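Side-chain contacts in carbohydrate binding family 6 (Clostridium thermocellum, PDB 5A8C), which probably removes alpha-L-arabinofuranosyl groups from carbohydrate substrates as a glycoside hydrolase family 43 arabinofuranosidase built on a five-bladed beta-propeller: residues L49-S54 against K80-H85; G86-A91 against F113-G118; V107-K112 against G171-Y176. One frame throughout, in Å; residues are numbered along the deposited sequence.

Interaction 1: residues L49-S54 against K80-H85; sequences LYIYCS and KNWTDH
The outer ring of Trp82 meets the tip of Ile51, and this is the tight end of the contact: Ile51 CD1 lies 3.6 Å from Trp82 CZ3 and equally near CH2, so the methyl sits against one bond of the six-membered ring, approaching it obliquely. With CG1 placed anti to the carbonyl carbon (chi1 -56°) and the chain then extended (chi2 176°), Ile51 delivers CD1 to the indole. Leu49 adds a looser touch from the same strand, its CD2 standing 4.3 Å from Trp82 CH2. The backbones themselves are far apart, 9.4 Å between Tyr50 CA and Thr83 CA, because strand 70-76 runs between them and pairs with both neighbours; the side chains of its residues Ile74 and Thr76 also touch Trp82.

The other end is slack. Tyr50 CE2 and His85 NE2 approach to only 4.0 Å, and although the two ring planes are inclined by just 30°, their centroids are 5.8 Å apart, so the rings have slid past each other with little overlap. His85 NE2 is engaged instead by a hydrogen bond to Ser75 OG, again from strand 70-76. Trp82 and His85 are both partly exposed, whereas Leu49, Tyr50 and Ile51 are buried. Side chains reaching past strand 70-76 join strand 48-56 to the segment 80-85 within a four-stranded antiparallel sheet, the form of a blade in the five-bladed beta-propeller of family 43.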
# COMPACT_ATOMS: atom_id res chain seq x y z
N LEU A 49 8.77 -10.00 -9.50
CA LEU A 49 8.02 -9.32 -8.44
C LEU A 49 8.54 -7.90 -8.33
O LEU A 49 9.74 -7.70 -8.05
CB LEU A 49 8.21 -10.07 -7.14
CG LEU A 49 7.49 -9.47 -5.91
CD1 LEU A 49 6.01 -9.43 -6.08
CD2 LEU A 49 7.87 -10.23 -4.66
N TYR A 50 7.67 -6.93 -8.60
CA TYR A 50 7.98 -5.51 -8.52
C TYR A 50 7.35 -4.98 -7.24
O TYR A 50 6.18 -5.20 -6.96
CB TYR A 50 7.41 -4.74 -9.72
CG TYR A 50 8.04 -5.06 -11.04
CD1 TYR A 50 7.63 -6.14 -11.78
CD2 TYR A 50 9.04 -4.26 -11.54
CE1 TYR A 50 8.25 -6.45 -12.99
CE2 TYR A 50 9.70 -4.55 -12.74
CZ TYR A 50 9.28 -5.66 -13.46
OH TYR A 50 9.89 -5.97 -14.67
N ILE A 51 8.15 -4.18 -6.50
CA ILE A 51 7.67 -3.50 -5.28
C ILE A 51 7.83 -2.00 -5.48
O ILE A 51 8.90 -1.53 -5.88
CB ILE A 51 8.46 -3.96 -4.03
CG1 ILE A 51 8.39 -5.47 -3.84
CG2 ILE A 51 7.86 -3.27 -2.81
CD1 ILE A 51 9.24 -5.98 -2.68
N TYR A 52 6.72 -1.28 -5.23
CA TYR A 52 6.68 0.17 -5.34
C TYR A 52 6.51 0.71 -3.94
O TYR A 52 5.64 0.23 -3.19
CB TYR A 52 5.46 0.59 -6.21
CG TYR A 52 5.54 0.06 -7.60
CD1 TYR A 52 5.20 -1.27 -7.88
CD2 TYR A 52 5.98 0.82 -8.66
CE1 TYR A 52 5.29 -1.78 -9.15
CE2 TYR A 52 6.07 0.33 -9.94
CZ TYR A 52 5.74 -0.99 -10.18
OH TYR A 52 5.81 -1.55 -11.43
N CYS A 53 7.24 1.77 -3.60
CA CYS A 53 7.27 2.27 -2.24
C CYS A 53 7.19 3.79 -2.23
O CYS A 53 7.73 4.46 -3.12
CB CYS A 53 8.56 1.90 -1.51
SG CYS A 53 8.84 0.13 -1.36
N SER A 54 6.59 4.34 -1.18
CA SER A 54 6.88 5.73 -0.82
C SER A 54 8.38 5.91 -0.72
O SER A 54 9.02 5.13 -0.00
CB SER A 54 6.30 6.01 0.58
OG SER A 54 4.90 5.98 0.59
N LYS A 80 16.28 -12.95 -4.31
CA LYS A 80 17.65 -12.85 -3.82
C LYS A 80 18.31 -11.58 -4.29
O LYS A 80 18.95 -10.86 -3.47
CB LYS A 80 18.45 -14.09 -4.15
CG LYS A 80 17.92 -15.39 -3.56
CD LYS A 80 18.67 -16.65 -4.02
CE LYS A 80 17.96 -17.92 -3.56
NZ LYS A 80 16.61 -18.07 -4.19
N ASN A 81 18.29 -11.33 -5.60
CA ASN A 81 18.90 -10.16 -6.22
C ASN A 81 17.79 -9.17 -6.47
O ASN A 81 16.87 -9.50 -7.25
CB ASN A 81 19.66 -10.55 -7.51
CG ASN A 81 20.58 -9.42 -8.00
OD1 ASN A 81 20.28 -8.27 -7.88
ND2 ASN A 81 21.72 -9.78 -8.59
N TRP A 82 17.88 -8.01 -5.86
CA TRP A 82 16.92 -6.94 -6.05
C TRP A 82 17.52 -5.87 -6.94
O TRP A 82 18.60 -5.33 -6.62
CB TRP A 82 16.49 -6.36 -4.69
CG TRP A 82 15.71 -7.36 -3.88
CD1 TRP A 82 16.19 -8.24 -2.98
CD2 TRP A 82 14.30 -7.61 -3.96
NE1 TRP A 82 15.20 -9.04 -2.51
CE2 TRP A 82 14.00 -8.64 -3.06
CE3 TRP A 82 13.24 -7.01 -4.67
CZ2 TRP A 82 12.68 -9.12 -2.86
CZ3 TRP A 82 11.95 -7.48 -4.49
CH2 TRP A 82 11.70 -8.52 -3.58
N THR A 83 16.88 -5.56 -8.04
CA THR A 83 17.29 -4.50 -8.93
C THR A 83 16.62 -3.21 -8.55
O THR A 83 15.41 -3.17 -8.32
CB THR A 83 16.93 -4.87 -10.37
OG1 THR A 83 17.57 -6.11 -10.70
CG2 THR A 83 17.33 -3.80 -11.34
N ASP A 84 17.39 -2.14 -8.48
CA ASP A 84 16.90 -0.80 -8.20
C ASP A 84 16.50 -0.15 -9.47
O ASP A 84 17.34 0.13 -10.33
CB ASP A 84 18.03 -0.04 -7.52
CG ASP A 84 17.68 1.36 -7.08
OD1 ASP A 84 16.52 1.79 -7.22
OD2 ASP A 84 18.59 2.04 -6.52
N HIS A 85 15.20 0.18 -9.62
CA HIS A 85 14.70 0.89 -10.79
C HIS A 85 14.57 2.39 -10.58
O HIS A 85 14.02 3.10 -11.44
CB HIS A 85 13.39 0.30 -11.25
CG HIS A 85 13.47 -1.16 -11.55
ND1 HIS A 85 14.21 -1.68 -12.59
CD2 HIS A 85 12.94 -2.23 -10.93
CE1 HIS A 85 14.05 -2.99 -12.61
NE2 HIS A 85 13.31 -3.37 -11.61

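Interaction 2: residues G86-A91 against F113-G118; sequences GEVFNA and FYLYYG
Phe89 presents the far end of its ring to one face of Tyr117: Phe89 CE2 stands 3.5 Å above the Tyr117 plane, over its centre, and Phe89 CZ is 3.5 Å from Tyr117 CE1. The planes are inclined at 46° with centroids 4.6 Å apart, an oblique pairing that is neither a parallel stack nor an edge-to-face one, while the two side chains as a whole cross at about a right angle. The torsions account for this. Phe89 carries CG opposite its backbone N, whereas Tyr117 holds CG between N and the carbonyl carbon (chi1 61°), turning its ring across the path of Phe89.

Leu115 packs beside the rings through one branch. Its CD2 lies 3.8 Å from Phe89 CB and, more loosely, 4.4 Å from Val88 CG2. The strands bearing these groups are steeply crossed, at 74° between their directions and with axes 10.0 Å apart at closest approach, so side chains alone bridge the gap. Ala127 of strand 124-129 also touches Phe89, and Pro104 and Ile106 of strand 104-109 touch Leu115.

The four touching residues are all buried and their closest pairs are carbon on carbon, so the two sheets cohere here through apolar and aromatic packing, while the hydrogen bond of Tyr117 OH is met outside the contact by Asp138 OD2.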
# COMPACT_ATOMS: atom_id res chain seq x y z
N GLY A 86 15.05 2.91 -9.43
CA GLY A 86 14.98 4.32 -9.17
C GLY A 86 13.58 4.78 -8.80
O GLY A 86 12.72 3.97 -8.39
N GLU A 87 13.36 6.07 -8.91
CA GLU A 87 12.07 6.65 -8.66
C GLU A 87 11.35 6.76 -9.98
O GLU A 87 11.77 7.44 -10.88
CB GLU A 87 12.17 7.97 -7.88
CG GLU A 87 12.35 7.78 -6.36
CD GLU A 87 13.69 7.18 -6.02
OE1 GLU A 87 14.71 7.87 -6.26
OE2 GLU A 87 13.75 6.07 -5.50
N VAL A 88 10.20 6.07 -10.07
CA VAL A 88 9.45 5.87 -11.30
C VAL A 88 8.28 6.83 -11.48
O VAL A 88 7.72 6.87 -12.56
CB VAL A 88 8.97 4.40 -11.40
CG1 VAL A 88 10.15 3.45 -11.40
CG2 VAL A 88 7.96 4.06 -10.29
N PHE A 89 7.99 7.62 -10.44
CA PHE A 89 6.95 8.62 -10.48
C PHE A 89 7.36 9.70 -9.52
O PHE A 89 7.70 9.41 -8.38
CB PHE A 89 5.56 8.05 -10.05
CG PHE A 89 4.46 9.05 -10.01
CD1 PHE A 89 3.98 9.63 -11.18
CD2 PHE A 89 3.95 9.48 -8.81
CE1 PHE A 89 2.98 10.56 -11.14
CE2 PHE A 89 2.92 10.42 -8.77
CZ PHE A 89 2.46 10.96 -9.93
N ASN A 90 7.19 10.97 -9.95
CA ASN A 90 7.45 12.13 -9.13
C ASN A 90 6.23 13.03 -9.27
O ASN A 90 5.93 13.41 -10.37
CB ASN A 90 8.75 12.83 -9.58
CG ASN A 90 9.02 14.11 -8.85
OD1 ASN A 90 8.26 15.06 -8.94
ND2 ASN A 90 10.07 14.12 -8.07
N ALA A 91 5.54 13.32 -8.18
CA ALA A 91 4.25 14.01 -8.31
C ALA A 91 4.36 15.36 -8.99
O ALA A 91 3.55 15.69 -9.86
CB ALA A 91 3.59 14.12 -6.97
N PHE A 113 0.21 -0.33 -16.59
CA PHE A 113 0.45 -0.26 -15.17
C PHE A 113 -0.17 1.02 -14.63
O PHE A 113 0.05 2.11 -15.16
CB PHE A 113 1.96 -0.26 -14.89
CG PHE A 113 2.62 -1.55 -15.35
CD1 PHE A 113 2.98 -1.69 -16.67
CD2 PHE A 113 2.73 -2.60 -14.50
CE1 PHE A 113 3.49 -2.90 -17.15
CE2 PHE A 113 3.26 -3.82 -14.96
CZ PHE A 113 3.61 -3.94 -16.30
N TYR A 114 -0.98 0.84 -13.57
CA TYR A 114 -1.71 1.93 -12.94
C TYR A 114 -1.21 2.05 -11.52
O TYR A 114 -1.26 1.08 -10.75
CB TYR A 114 -3.23 1.64 -12.95
CG TYR A 114 -3.73 1.51 -14.35
CD1 TYR A 114 -4.12 2.64 -15.07
CD2 TYR A 114 -3.81 0.28 -15.00
CE1 TYR A 114 -4.51 2.55 -16.38
CE2 TYR A 114 -4.22 0.18 -16.31
CZ TYR A 114 -4.61 1.32 -16.99
OH TYR A 114 -5.05 1.16 -18.29
N LEU A 115 -0.67 3.22 -11.19
CA LEU A 115 -0.03 3.51 -9.93
C LEU A 115 -0.83 4.62 -9.24
O LEU A 115 -0.79 5.76 -9.66
CB LEU A 115 1.40 3.95 -10.23
CG LEU A 115 2.32 4.19 -9.05
CD1 LEU A 115 2.62 2.88 -8.31
CD2 LEU A 115 3.66 4.78 -9.55
N TYR A 116 -1.57 4.23 -8.22
CA TYR A 116 -2.41 5.18 -7.48
C TYR A 116 -1.63 5.72 -6.31
O TYR A 116 -0.77 5.00 -5.77
CB TYR A 116 -3.71 4.48 -7.01
CG TYR A 116 -4.47 3.90 -8.15
CD1 TYR A 116 -4.21 2.62 -8.62
CD2 TYR A 116 -5.47 4.65 -8.78
CE1 TYR A 116 -4.87 2.10 -9.74
CE2 TYR A 116 -6.14 4.13 -9.88
CZ TYR A 116 -5.85 2.88 -10.35
OH TYR A 116 -6.46 2.35 -11.45
N TYR A 117 -1.88 6.95 -5.90
CA TYR A 117 -1.06 7.59 -4.89
C TYR A 117 -1.85 8.64 -4.17
O TYR A 117 -2.80 9.24 -4.69
CB TYR A 117 0.20 8.23 -5.54
CG TYR A 117 -0.11 9.31 -6.55
CD1 TYR A 117 -0.39 9.01 -7.88
CD2 TYR A 117 -0.08 10.65 -6.18
CE1 TYR A 117 -0.70 10.02 -8.80
CE2 TYR A 117 -0.37 11.65 -7.09
CZ TYR A 117 -0.68 11.35 -8.40
OH TYR A 117 -0.90 12.39 -9.27
N GLY A 118 -1.46 8.90 -2.91
CA GLY A 118 -2.11 9.96 -2.13
C GLY A 118 -1.32 11.24 -2.18
O GLY A 118 -0.13 11.27 -1.81

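Interaction 3: residues V107-K112 against G171-Y176; sequences VYRNNK and GQAYMY
Arg109 NH2 donates a hydrogen bond to the backbone carbonyl of Gly171, with NH2 and O 2.8 Å apart. The bond is somewhat bent, 146° at the hydrogen, and the oxygen lies near the edge of the guanidinium but tilted 21° out of its plane. Alongside, the other terminal nitrogen has an apolar neighbour: Arg109 NH1 comes to 3.6 Å from Ala173 CB, an oblique approach to the flat group.

A water forms the next link. It lies at the guanidinium edge, in the plane, where it accepts from Arg109 NH1 at 3.0 Å, and it also accepts from the backbone Ala173 N at 2.9 Å. One arginine thus addresses both ends of the Gly171-Ala173 backbone, directly at a carbonyl and through water at an amide.

Reach comes from an almost fully extended side chain, chi2 to chi4 all near 180°, that leaves the last residue of strand 104-109. Its base is fixed by the hairpin to strand 112-118, where Arg109 N donates to Lys112 O and Lys112 N donates to Arg109 O. On the far side, Gln172 NE2 bonds to Ala173 O at 3.0 Å, tying its side chain back to the backbone where strand 173-178 begins. Met194 touches both Arg109 and Ala173, Val167 packs against the arginine, and Asn192 OD1 is a weak second partner of Arg109 NH2.

What joins the two sheets here is therefore polar and directional: a cationic, partly exposed group is held by neutral oxygens, of Gly171, a water and, weakly, Asn192; with no carboxylate across the contact, its charge is probably spread over several dipoles instead of being paired.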
# COMPACT_ATOMS: atom_id res chain seq x y z
N VAL A 107 -1.46 -1.76 -10.01
CA VAL A 107 -2.31 -2.75 -10.71
C VAL A 107 -1.78 -2.87 -12.13
O VAL A 107 -1.50 -1.88 -12.79
CB VAL A 107 -3.79 -2.31 -10.72
CG1 VAL A 107 -4.63 -3.34 -11.45
CG2 VAL A 107 -4.30 -2.13 -9.32
N TYR A 108 -1.72 -4.13 -12.62
CA TYR A 108 -1.44 -4.44 -14.02
C TYR A 108 -2.77 -4.83 -14.69
O TYR A 108 -3.39 -5.79 -14.27
CB TYR A 108 -0.41 -5.56 -14.11
CG TYR A 108 -0.10 -6.06 -15.49
CD1 TYR A 108 0.35 -5.22 -16.50
CD2 TYR A 108 -0.23 -7.42 -15.82
CE1 TYR A 108 0.67 -5.69 -17.77
CE2 TYR A 108 0.07 -7.88 -17.08
CZ TYR A 108 0.52 -7.02 -18.06
OH TYR A 108 0.80 -7.53 -19.31
N ARG A 109 -3.20 -4.00 -15.65
CA ARG A 109 -4.48 -4.27 -16.33
C ARG A 109 -4.39 -3.72 -17.72
O ARG A 109 -3.73 -2.68 -17.92
CB ARG A 109 -5.65 -3.61 -15.58
CG ARG A 109 -7.01 -4.12 -16.04
CD ARG A 109 -8.16 -3.50 -15.34
NE ARG A 109 -9.38 -4.22 -15.67
CZ ARG A 109 -10.59 -3.92 -15.21
NH1 ARG A 109 -10.77 -2.91 -14.41
NH2 ARG A 109 -11.61 -4.67 -15.58
N ASN A 110 -5.04 -4.33 -18.70
CA ASN A 110 -5.04 -3.74 -20.05
C ASN A 110 -3.64 -3.65 -20.60
O ASN A 110 -3.41 -2.81 -21.46
CB ASN A 110 -5.69 -2.31 -20.09
CG ASN A 110 -7.03 -2.23 -19.36
OD1 ASN A 110 -7.86 -3.15 -19.50
ND2 ASN A 110 -7.25 -1.12 -18.58
N ASN A 111 -2.74 -4.49 -20.15
CA ASN A 111 -1.35 -4.44 -20.54
C ASN A 111 -0.70 -3.08 -20.24
O ASN A 111 0.28 -2.67 -20.89
CB ASN A 111 -1.13 -4.81 -21.99
CG ASN A 111 0.27 -5.24 -22.29
OD1 ASN A 111 0.95 -5.86 -21.46
ND2 ASN A 111 0.70 -4.93 -23.46
N LYS A 112 -1.16 -2.44 -19.17
CA LYS A 112 -0.63 -1.17 -18.67
C LYS A 112 -0.51 -1.29 -17.16
O LYS A 112 -1.05 -2.20 -16.52
CB LYS A 112 -1.53 0.02 -19.05
CG LYS A 112 -1.58 0.27 -20.55
CD LYS A 112 -2.52 1.41 -20.96
CE LYS A 112 -2.90 1.23 -22.43
NZ LYS A 112 -3.75 0.02 -22.60
N GLY A 171 -14.61 -8.49 -13.40
CA GLY A 171 -14.08 -7.38 -14.15
C GLY A 171 -14.33 -6.02 -13.53
O GLY A 171 -13.94 -5.02 -14.14
N GLN A 172 -14.87 -5.98 -12.32
CA GLN A 172 -15.07 -4.69 -11.65
C GLN A 172 -13.85 -4.37 -10.79
O GLN A 172 -13.49 -5.13 -9.89
CB GLN A 172 -16.33 -4.72 -10.76
CG GLN A 172 -16.63 -3.36 -10.13
CD GLN A 172 -16.91 -2.32 -11.16
OE1 GLN A 172 -17.96 -2.41 -11.84
NE2 GLN A 172 -16.03 -1.35 -11.33
N ALA A 173 -13.24 -3.23 -11.06
CA ALA A 173 -12.20 -2.67 -10.20
C ALA A 173 -12.82 -1.81 -9.11
O ALA A 173 -13.85 -1.12 -9.31
CB ALA A 173 -11.23 -1.82 -11.01
N TYR A 174 -12.18 -1.83 -7.96
CA TYR A 174 -12.55 -1.09 -6.76
C TYR A 174 -11.34 -0.41 -6.19
O TYR A 174 -10.26 -1.01 -6.15
CB TYR A 174 -13.10 -2.01 -5.69
CG TYR A 174 -14.36 -2.78 -6.07
CD1 TYR A 174 -14.29 -4.02 -6.68
CD2 TYR A 174 -15.63 -2.27 -5.80
CE1 TYR A 174 -15.41 -4.75 -6.99
CE2 TYR A 174 -16.76 -3.00 -6.12
CZ TYR A 174 -16.65 -4.23 -6.70
OH TYR A 174 -17.80 -4.94 -7.00
N MET A 175 -11.50 0.81 -5.69
CA MET A 175 -10.50 1.51 -4.89
C MET A 175 -11.01 1.64 -3.47
O MET A 175 -12.02 2.32 -3.27
CB MET A 175 -10.14 2.85 -5.45
CG MET A 175 -9.11 3.58 -4.58
SD MET A 175 -8.87 5.33 -4.88
CE MET A 175 -7.99 5.11 -6.37
N TYR A 176 -10.28 1.07 -2.53
CA TYR A 176 -10.51 1.25 -1.10
C TYR A 176 -9.59 2.36 -0.61
O TYR A 176 -8.45 2.45 -1.08
CB TYR A 176 -10.20 -0.07 -0.34
CG TYR A 176 -11.01 -1.25 -0.81
CD1 TYR A 176 -10.73 -1.92 -1.99
CD2 TYR A 176 -12.14 -1.70 -0.08
CE1 TYR A 176 -11.50 -2.98 -2.45
CE2 TYR A 176 -12.88 -2.77 -0.53
CZ TYR A 176 -12.59 -3.41 -1.71
OH TYR A 176 -13.29 -4.47 -2.20
O HOH W 1 -13.43 -1.81 -13.62

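Overall arrangement
Interactions 1 and 2 follow one another along strand 83-90, their centres about 14 Å apart. The first stays within the four-stranded sheet from strand 36-45 to strand 83-90; the second passes to the sheet of strands 104-109, 112-118 and 124-129, and Tyr52 links them by packing on Val88 and Leu115. Interaction 3, its centre about 15 Å from that of interaction 2, continues to the sheet containing strand 173-178, coupled through a probable Tyr114 N to Val107 O hydrogen bond and Tyr116 packing on Met175. Interactions 1 and 3, centres about 21 Å apart, do not touch. Interaction 1 precedes both others, whose segments alternate along the chain, consistent with neighbouring propeller blades.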